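Local coordinates for ESAT-6-like protein SAG1039 (Streptococcus agalactiae serogroup V, PDB 3GWK), which is of uncertain function but, as a homodimeric ESAT-6-like protein of the WXG100 family, is probably a substrate of a type VII-like secretion system, at residues 25-30 and 66-71; 29-34 and 55-60. All coordinates share one frame; numbering follows the deposited sequence.

Contact 1: 25-30 and 66-71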
ATOM      1  N   GLN A  25       0.137   2.816   7.790  1.00 12.56           N
ATOM      2  CA  GLN A  25       0.465   1.604   8.509  1.00 13.87           C
ATOM      3  C   GLN A  25       0.082   0.334   7.714  1.00 11.90           C
ATOM      4  O   GLN A  25       0.789  -0.687   7.707  1.00 13.29           O
ATOM      5  CB  GLN A  25      -0.205   1.632   9.853  1.00 15.82           C
ATOM      6  CG  GLN A  25       0.369   2.728  10.778  1.00 22.31           C
ATOM      7  CD  GLN A  25      -0.485   2.907  12.002  1.00 29.07           C
ATOM      8  OE1 GLN A  25      -0.740   1.963  12.727  1.00 33.52           O
ATOM      9  NE2 GLN A  25      -0.965   4.135  12.229  1.00 26.21           N
ATOM     10  N   GLN A  26      -1.096   0.387   7.090  1.00 12.24           N
ATOM     11  CA  GLN A  26      -1.585  -0.782   6.323  1.00 12.80           C
ATOM     12  C   GLN A  26      -0.666  -1.079   5.136  1.00 12.79           C
ATOM     13  O   GLN A  26      -0.324  -2.220   4.865  1.00 13.89           O
ATOM     14  CB  GLN A  26      -2.977  -0.533   5.879  1.00 14.01           C
ATOM     15  CG  GLN A  26      -4.058  -0.698   6.929  1.00 19.79           C
ATOM     16  CD  GLN A  26      -5.418  -0.223   6.310  1.00 33.42           C
ATOM     17  OE1 GLN A  26      -5.612   0.980   6.063  1.00 28.77           O
ATOM     18  NE2 GLN A  26      -6.319  -1.161   6.078  1.00 53.67           N
ATOM     19  N   VAL A  27      -0.231  -0.035   4.429  1.00 13.11           N
ATOM     20  CA  VAL A  27       0.674  -0.197   3.286  1.00 13.94           C
ATOM     21  C   VAL A  27       2.017  -0.800   3.766  1.00 14.81           C
ATOM     22  O   VAL A  27       2.550  -1.730   3.140  1.00 14.53           O
ATOM     23  CB  VAL A  27       0.877   1.185   2.571  1.00 15.12           C
ATOM     24  CG1 VAL A  27       1.996   1.129   1.518  1.00 18.78           C
ATOM     25  CG2 VAL A  27      -0.424   1.631   1.898  1.00 17.57           C
ATOM     26  N   THR A  28       2.563  -0.267   4.839  1.00 13.78           N
ATOM     27  CA  THR A  28       3.815  -0.783   5.377  1.00 14.84           C
ATOM     28  C   THR A  28       3.690  -2.233   5.720  1.00 13.57           C
ATOM     29  O   THR A  28       4.606  -3.034   5.443  1.00 14.70           O
ATOM     30  CB  THR A  28       4.254   0.069   6.605  1.00 14.09           C
ATOM     31  OG1 THR A  28       4.543   1.379   6.121  1.00 15.74           O
ATOM     32  CG2 THR A  28       5.476  -0.543   7.308  1.00 16.63           C
ATOM     33  N   GLU A  29       2.594  -2.624   6.349  1.00 13.97           N
ATOM     34  CA  GLU A  29       2.424  -4.049   6.741  0.52 15.58           C
ATOM     35  C   GLU A  29       2.343  -4.935   5.509  1.00 13.19           C
ATOM     36  O   GLU A  29       2.930  -6.004   5.514  1.00 14.22           O
ATOM     37  CB  GLU A  29       1.212  -4.369   7.646  0.52 22.42           C
ATOM     38  CG  GLU A  29       1.340  -5.874   8.239  0.52 26.18           C
ATOM     39  CD  GLU A  29       2.862  -6.320   8.569  0.52 36.08           C
ATOM     40  OE1 GLU A  29       3.573  -7.102   7.836  0.52 21.76           O
ATOM     41  OE2 GLU A  29       3.411  -5.810   9.556  0.52 34.35           O
ATOM     42  N   VAL A  30       1.586  -4.524   4.504  1.00 14.24           N
ATOM     43  CA  VAL A  30       1.497  -5.326   3.284  1.00 14.30           C
ATOM     44  C   VAL A  30       2.907  -5.489   2.698  1.00 14.77           C
ATOM     45  O   VAL A  30       3.334  -6.604   2.336  1.00 15.28           O
ATOM     46  CB  VAL A  30       0.550  -4.724   2.252  1.00 13.19           C
ATOM     47  CG1 VAL A  30       0.705  -5.504   0.890  1.00 15.57           C
ATOM     48  CG2 VAL A  30      -0.866  -4.781   2.717  1.00 14.98           C
ATOM     49  N   GLU A  66       7.893   4.953  -0.056  1.00 18.93           N
ATOM     50  CA  GLU A  66       7.696   6.410  -0.142  0.50 16.54           C
ATOM     51  C   GLU A  66       6.243   6.771   0.071  1.00 17.62           C
ATOM     52  O   GLU A  66       5.923   7.804   0.667  1.00 15.87           O
ATOM     53  CB  GLU A  66       8.141   7.039  -1.464  0.50 17.78           C
ATOM     54  CG  GLU A  66       7.890   8.652  -1.566  0.50 17.96           C
ATOM     55  CD  GLU A  66       8.459   9.418  -0.390  0.50 23.96           C
ATOM     56  OE1 GLU A  66       7.913  10.309   0.112  0.50 17.78           O
ATOM     57  OE2 GLU A  66       9.479   9.010   0.164  0.50 16.75           O
ATOM     58  N   PHE A  67       5.349   5.975  -0.494  1.00 18.79           N
ATOM     59  CA  PHE A  67       3.942   6.280  -0.341  1.00 16.72           C
ATOM     60  C   PHE A  67       3.552   6.198   1.121  1.00 14.59           C
ATOM     61  O   PHE A  67       2.844   7.072   1.629  1.00 13.96           O
ATOM     62  CB  PHE A  67       3.143   5.293  -1.198  1.00 16.91           C
ATOM     63  CG  PHE A  67       1.640   5.588  -1.285  1.00 16.36           C
ATOM     64  CD1 PHE A  67       1.154   6.780  -1.867  1.00 17.12           C
ATOM     65  CD2 PHE A  67       0.699   4.676  -0.819  1.00 14.77           C
ATOM     66  CE1 PHE A  67      -0.191   6.990  -1.996  1.00 16.83           C
ATOM     67  CE2 PHE A  67      -0.657   4.932  -0.956  1.00 16.34           C
ATOM     68  CZ  PHE A  67      -1.088   6.111  -1.526  1.00 18.67           C
ATOM     69  N   ALA A  68       3.934   5.151   1.792  1.00 14.45           N
ATOM     70  CA  ALA A  68       3.656   5.052   3.249  1.00 14.47           C
ATOM     71  C   ALA A  68       4.217   6.259   3.976  1.00 14.09           C
ATOM     72  O   ALA A  68       3.595   6.811   4.867  1.00 13.41           O
ATOM     73  CB  ALA A  68       4.180   3.746   3.815  1.00 15.84           C
ATOM     74  N   GLN A  69       5.425   6.659   3.648  1.00 14.48           N
ATOM     75  CA  GLN A  69       6.035   7.818   4.306  1.00 15.91           C
ATOM     76  C   GLN A  69       5.249   9.097   3.997  1.00 15.24           C
ATOM     77  O   GLN A  69       4.996   9.934   4.883  1.00 14.67           O
ATOM     78  CB  GLN A  69       7.519   7.902   3.886  1.00 21.31           C
ATOM     79  CG  GLN A  69       8.382   8.688   5.044  1.00 30.69           C
ATOM     80  CD  GLN A  69       8.473   7.904   6.582  1.00 36.22           C
ATOM     81  OE1 GLN A  69       7.509   8.028   7.501  1.00 41.65           O
ATOM     82  NE2 GLN A  69       9.639   7.230   6.872  1.00 39.03           N
ATOM     83  N   LEU A  70       4.808   9.298   2.774  1.00 15.26           N
ATOM     84  CA  LEU A  70       3.996  10.438   2.398  1.00 16.30           C
ATOM     85  C   LEU A  70       2.695  10.510   3.198  1.00 13.47           C
ATOM     86  O   LEU A  70       2.288  11.574   3.690  1.00 13.64           O
ATOM     87  CB  LEU A  70       3.700  10.382   0.901  1.00 16.41           C
ATOM     88  CG  LEU A  70       2.661  11.402   0.410  1.00 17.22           C
ATOM     89  CD1 LEU A  70       3.157  12.867   0.547  1.00 19.75           C
ATOM     90  CD2 LEU A  70       2.302  11.095  -1.022  1.00 16.94           C
ATOM     91  N   LEU A  71       2.001   9.356   3.328  1.00 13.34           N
ATOM     92  CA  LEU A  71       0.745   9.327   4.027  1.00 12.37           C
ATOM     93  C   LEU A  71       0.974   9.720   5.490  1.00 12.78           C
ATOM     94  O   LEU A  71       0.203  10.463   6.090  1.00 13.29           O
ATOM     95  CB  LEU A  71       0.129   7.967   3.932  1.00 13.14           C
ATOM     96  CG  LEU A  71      -0.320   7.539   2.527  1.00 17.03           C
ATOM     97  CD1 LEU A  71      -0.866   6.156   2.549  1.00 13.54           C
ATOM     98  CD2 LEU A  71      -0.962   8.461   1.573  1.00 21.58           C
TER

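Contact 2: 29-34 and 55-60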
ATOM      1  N   GLU A  29       2.594  -2.624   6.349  1.00 13.97           N
ATOM      2  CA  GLU A  29       2.424  -4.049   6.741  0.52 15.58           C
ATOM      3  C   GLU A  29       2.343  -4.935   5.509  1.00 13.19           C
ATOM      4  O   GLU A  29       2.930  -6.004   5.514  1.00 14.22           O
ATOM      5  CB  GLU A  29       1.212  -4.369   7.646  0.52 22.42           C
ATOM      6  CG  GLU A  29       1.340  -5.874   8.239  0.52 26.18           C
ATOM      7  CD  GLU A  29       2.862  -6.320   8.569  0.52 36.08           C
ATOM      8  OE1 GLU A  29       3.573  -7.102   7.836  0.52 21.76           O
ATOM      9  OE2 GLU A  29       3.411  -5.810   9.556  0.52 34.35           O
ATOM     10  N   VAL A  30       1.586  -4.524   4.504  1.00 14.24           N
ATOM     11  CA  VAL A  30       1.497  -5.326   3.284  1.00 14.30           C
ATOM     12  C   VAL A  30       2.907  -5.489   2.698  1.00 14.77           C
ATOM     13  O   VAL A  30       3.334  -6.604   2.336  1.00 15.28           O
ATOM     14  CB  VAL A  30       0.550  -4.724   2.252  1.00 13.19           C
ATOM     15  CG1 VAL A  30       0.705  -5.504   0.890  1.00 15.57           C
ATOM     16  CG2 VAL A  30      -0.866  -4.781   2.717  1.00 14.98           C
ATOM     17  N   LEU A  31       3.622  -4.388   2.590  1.00 15.17           N
ATOM     18  CA  LEU A  31       4.951  -4.472   1.962  1.00 20.67           C
ATOM     19  C   LEU A  31       5.884  -5.377   2.775  1.00 19.41           C
ATOM     20  O   LEU A  31       6.602  -6.204   2.219  1.00 19.70           O
ATOM     21  CB  LEU A  31       5.529  -3.077   1.815  1.00 18.86           C
ATOM     22  CG  LEU A  31       6.896  -3.054   1.081  1.00 22.79           C
ATOM     23  CD1 LEU A  31       6.777  -3.532  -0.366  1.00 25.30           C
ATOM     24  CD2 LEU A  31       7.443  -1.634   1.157  1.00 23.01           C
ATOM     25  N   ASN A  32       5.849  -5.281   4.093  1.00 19.24           N
ATOM     26  CA  ASN A  32       6.728  -6.076   4.880  0.59 22.75           C
ATOM     27  C   ASN A  32       6.399  -7.603   4.725  1.00 20.31           C
ATOM     28  O   ASN A  32       7.293  -8.437   4.551  1.00 22.68           O
ATOM     29  CB  ASN A  32       6.766  -5.553   6.309  0.59 24.96           C
ATOM     30  CG  ASN A  32       7.254  -3.997   6.440  0.59 33.47           C
ATOM     31  OD1 ASN A  32       7.834  -3.274   5.541  0.59 29.93           O
ATOM     32  ND2 ASN A  32       6.955  -3.504   7.619  0.59 32.99           N
ATOM     33  N   LEU A  33       5.092  -7.919   4.763  1.00 18.99           N
ATOM     34  CA  LEU A  33       4.666  -9.279   4.632  1.00 18.16           C
ATOM     35  C   LEU A  33       5.092  -9.904   3.301  1.00 18.43           C
ATOM     36  O   LEU A  33       5.592 -11.046   3.238  1.00 18.07           O
ATOM     37  CB  LEU A  33       3.131  -9.382   4.749  1.00 19.92           C
ATOM     38  CG  LEU A  33       2.603 -10.771   4.629  1.00 30.68           C
ATOM     39  CD1 LEU A  33       2.946 -11.530   5.935  1.00 46.76           C
ATOM     40  CD2 LEU A  33       1.127 -10.736   4.353  1.00 33.05           C
ATOM     41  N   LEU A  34       4.836  -9.175   2.234  1.00 15.77           N
ATOM     42  CA  LEU A  34       5.109  -9.698   0.892  1.00 16.87           C
ATOM     43  C   LEU A  34       6.604  -9.647   0.514  1.00 19.72           C
ATOM     44  O   LEU A  34       7.030 -10.439  -0.319  1.00 20.21           O
ATOM     45  CB  LEU A  34       4.254  -8.982  -0.133  1.00 17.06           C
ATOM     46  CG  LEU A  34       2.719  -9.231   0.096  1.00 16.69           C
ATOM     47  CD1 LEU A  34       1.917  -8.552  -0.943  1.00 17.31           C
ATOM     48  CD2 LEU A  34       2.428 -10.763   0.094  1.00 15.77           C
ATOM     49  N   ALA A  55      12.207  -8.621 -10.222  1.00 23.20           N
ATOM     50  CA  ALA A  55      12.724  -7.328 -10.621  1.00 24.06           C
ATOM     51  C   ALA A  55      11.657  -6.250 -10.473  1.00 20.72           C
ATOM     52  O   ALA A  55      11.949  -5.164  -9.993  1.00 24.58           O
ATOM     53  CB  ALA A  55      13.252  -7.415 -12.053  1.00 30.07           C
ATOM     54  N   GLN A  56      10.414  -6.577 -10.904  1.00 22.39           N
ATOM     55  CA  GLN A  56       9.316  -5.583 -10.835  1.00 23.26           C
ATOM     56  C   GLN A  56       9.021  -5.258  -9.363  1.00 22.52           C
ATOM     57  O   GLN A  56       8.860  -4.090  -9.012  1.00 21.96           O
ATOM     58  CB  GLN A  56       8.031  -6.026 -11.536  1.00 22.58           C
ATOM     59  CG  GLN A  56       8.292  -6.275 -13.007  1.00 24.11           C
ATOM     60  CD  GLN A  56       7.102  -6.973 -13.634  1.00 31.10           C
ATOM     61  OE1 GLN A  56       7.221  -8.045 -14.246  1.00 33.22           O
ATOM     62  NE2 GLN A  56       5.970  -6.344 -13.544  1.00 29.60           N
ATOM     63  N   PHE A  57       8.961  -6.263  -8.501  1.00 23.40           N
ATOM     64  CA  PHE A  57       8.661  -6.049  -7.105  1.00 22.64           C
ATOM     65  C   PHE A  57       9.763  -5.131  -6.537  1.00 23.16           C
ATOM     66  O   PHE A  57       9.512  -4.180  -5.818  1.00 24.85           O
ATOM     67  CB  PHE A  57       8.586  -7.383  -6.393  1.00 22.07           C
ATOM     68  CG  PHE A  57       8.127  -7.280  -4.964  1.00 21.82           C
ATOM     69  CD1 PHE A  57       8.985  -6.834  -3.969  1.00 24.01           C
ATOM     70  CD2 PHE A  57       6.816  -7.569  -4.622  1.00 21.26           C
ATOM     71  CE1 PHE A  57       8.509  -6.765  -2.664  1.00 24.23           C
ATOM     72  CE2 PHE A  57       6.346  -7.451  -3.329  1.00 20.37           C
ATOM     73  CZ  PHE A  57       7.185  -7.072  -2.343  1.00 23.10           C
ATOM     74  N   ASN A  58      11.000  -5.441  -6.871  1.00 22.70           N
ATOM     75  CA  ASN A  58      12.125  -4.692  -6.264  1.00 24.01           C
ATOM     76  C   ASN A  58      12.168  -3.294  -6.768  1.00 22.03           C
ATOM     77  O   ASN A  58      12.540  -2.344  -6.000  1.00 29.37           O
ATOM     78  CB  ASN A  58      13.467  -5.360  -6.650  1.00 27.38           C
ATOM     79  CG  ASN A  58      13.693  -6.640  -5.930  1.00 30.03           C
ATOM     80  OD1 ASN A  58      12.994  -7.007  -4.984  1.00 29.46           O
ATOM     81  ND2 ASN A  58      14.655  -7.357  -6.394  1.00 30.20           N
ATOM     82  N   GLU A  59      11.770  -3.079  -7.992  1.00 23.66           N
ATOM     83  CA  GLU A  59      11.697  -1.713  -8.551  1.00 23.92           C
ATOM     84  C   GLU A  59      10.545  -0.888  -7.921  1.00 27.46           C
ATOM     85  O   GLU A  59      10.631   0.382  -7.714  1.00 28.10           O
ATOM     86  CB  GLU A  59      11.431  -1.803 -10.035  1.00 30.42           C
ATOM     87  CG  GLU A  59      11.472  -0.496 -10.767  1.00 34.90           C
ATOM     88  CD  GLU A  59      11.496  -0.674 -12.289  1.00 40.52           C
ATOM     89  OE1 GLU A  59      10.447  -0.441 -12.929  1.00 51.01           O
ATOM     90  OE2 GLU A  59      12.548  -1.074 -12.800  1.00 48.18           O
ATOM     91  N   LEU A  60       9.424  -1.533  -7.632  1.00 25.46           N
ATOM     92  CA  LEU A  60       8.256  -0.795  -7.100  1.00 24.43           C
ATOM     93  C   LEU A  60       8.330  -0.609  -5.602  1.00 27.28           C
ATOM     94  O   LEU A  60       7.753   0.376  -5.080  1.00 30.72           O
ATOM     95  CB  LEU A  60       6.991  -1.589  -7.458  1.00 23.35           C
ATOM     96  CG  LEU A  60       6.594  -1.377  -8.928  1.00 25.36           C
ATOM     97  CD1 LEU A  60       5.519  -2.394  -9.276  1.00 20.75           C
ATOM     98  CD2 LEU A  60       6.102   0.033  -9.145  1.00 27.31           C
TER

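Contact 1: 25-30 and 66-71
Val-27 and Ala-68 face each other across the two long helices of the WXG100 helical hairpin, which pairs with a second subunit into a four-helix bundle. The segments run antiparallel at 160°, their axes only 8.8 Å apart, and the CA atoms of Val-27 and Ala-68 come within 6.0 Å. Alanine's lone methyl allows that approach. On the buried side, Val-27 divides its branches: CG1, anti to the backbone N (chi1 170°), lies 4.1 Å from CB of Ala-68. CG2 of Val-27 meets the edge of the Phe-67 ring near its plane, 4.2 Å from CD2 of Phe-67. One face of that ring carries CD2 of Leu-71 from the next turn, and the ring also meets Phe-57 of the second subunit, so this side belongs to the dimer core.

The other side opens toward solvent. Thr-28 is partly exposed there, and Gln-25 and Gln-69, both exposed, start off from their helices pointing away from the partner. Ser-24, one turn before Thr-28, ties the helices together through a hydrogen bond from its OG to the Ala-68 carbonyl oxygen. Thr-28 OG1 hydrogen-bonds to the backbone O of Ser-24 and rests 3.3 Å from Ala-68 CB.

Contact 2: 29-34 and 55-60
Segments 29-34 and 55-60 lie on the two antiparallel helices of the WXG100 hairpin, within the dimer's four-helix bundle, and stand well apart, their nearest CA atoms, those of Leu-34 and Phe-57, lying 9.5 Å from each other. One aromatic side chain spans this gap. Phe-57 extends from its helix with CG anti to the backbone N (chi1 -174°), and the far end of its ring reaches helix 10-44 between Leu-31 and Leu-34, residues one helical turn apart.

From Leu-31 a single methyl does the touching: CD1 sits 4.1 Å from CZ of Phe-57, approaching the ring at a slant. Leu-34 meets the ring closer to its own backbone. CB of Leu-34 is 4.1 Å from CE2 of Phe-57, and its carbonyl carbon C comes to 3.9 Å from CZ. With CG of Leu-34 beside its backbone N (chi1 -63°), the isopropyl end turns aside from the ring; Leu-34 also packs on Leu-71 of the second subunit.

Within the chain, Phe-57 also touches Thr-35 and Gln-38, farther along helix 10-44, while Leu-31 packs on Ser-61, Ile-64 and Thr-65 of helix 51-95. Phe-67 of the second subunit meets the Phe-57 ring with the two planes inclined at about 55°, and it touches Leu-31 as well.

Between the two segments, then, methyl, methylene and ring carbons meet by dispersion, and the ring's end also lies against the Leu-34 carbonyl, all in van der Waals contact without a hydrogen bond. The large ring of Phe-57 bridges the distance between the backbones and takes part in both the hairpin and the dimer core.

Contacts 1 and 2 join the same two helices, 10-44 and 51-95, at levels whose centres are 11 Å apart. The chain passes through 25-30 and 29-34, which overlap at Glu-29 and Val-30, crosses the loop that carries the WXG motif, then returns through 55-60 before 66-71. Contact 2 is therefore the one nearer the turn of the hairpin, its centre about 17 Å from the centre of the chain, while that of contact 1 sits about 6 Å from it. The backbones stand closer in contact 1 than in contact 2. Both levels also touch the second subunit, so pairing within the hairpin and dimerisation draw on one shared four-helix core.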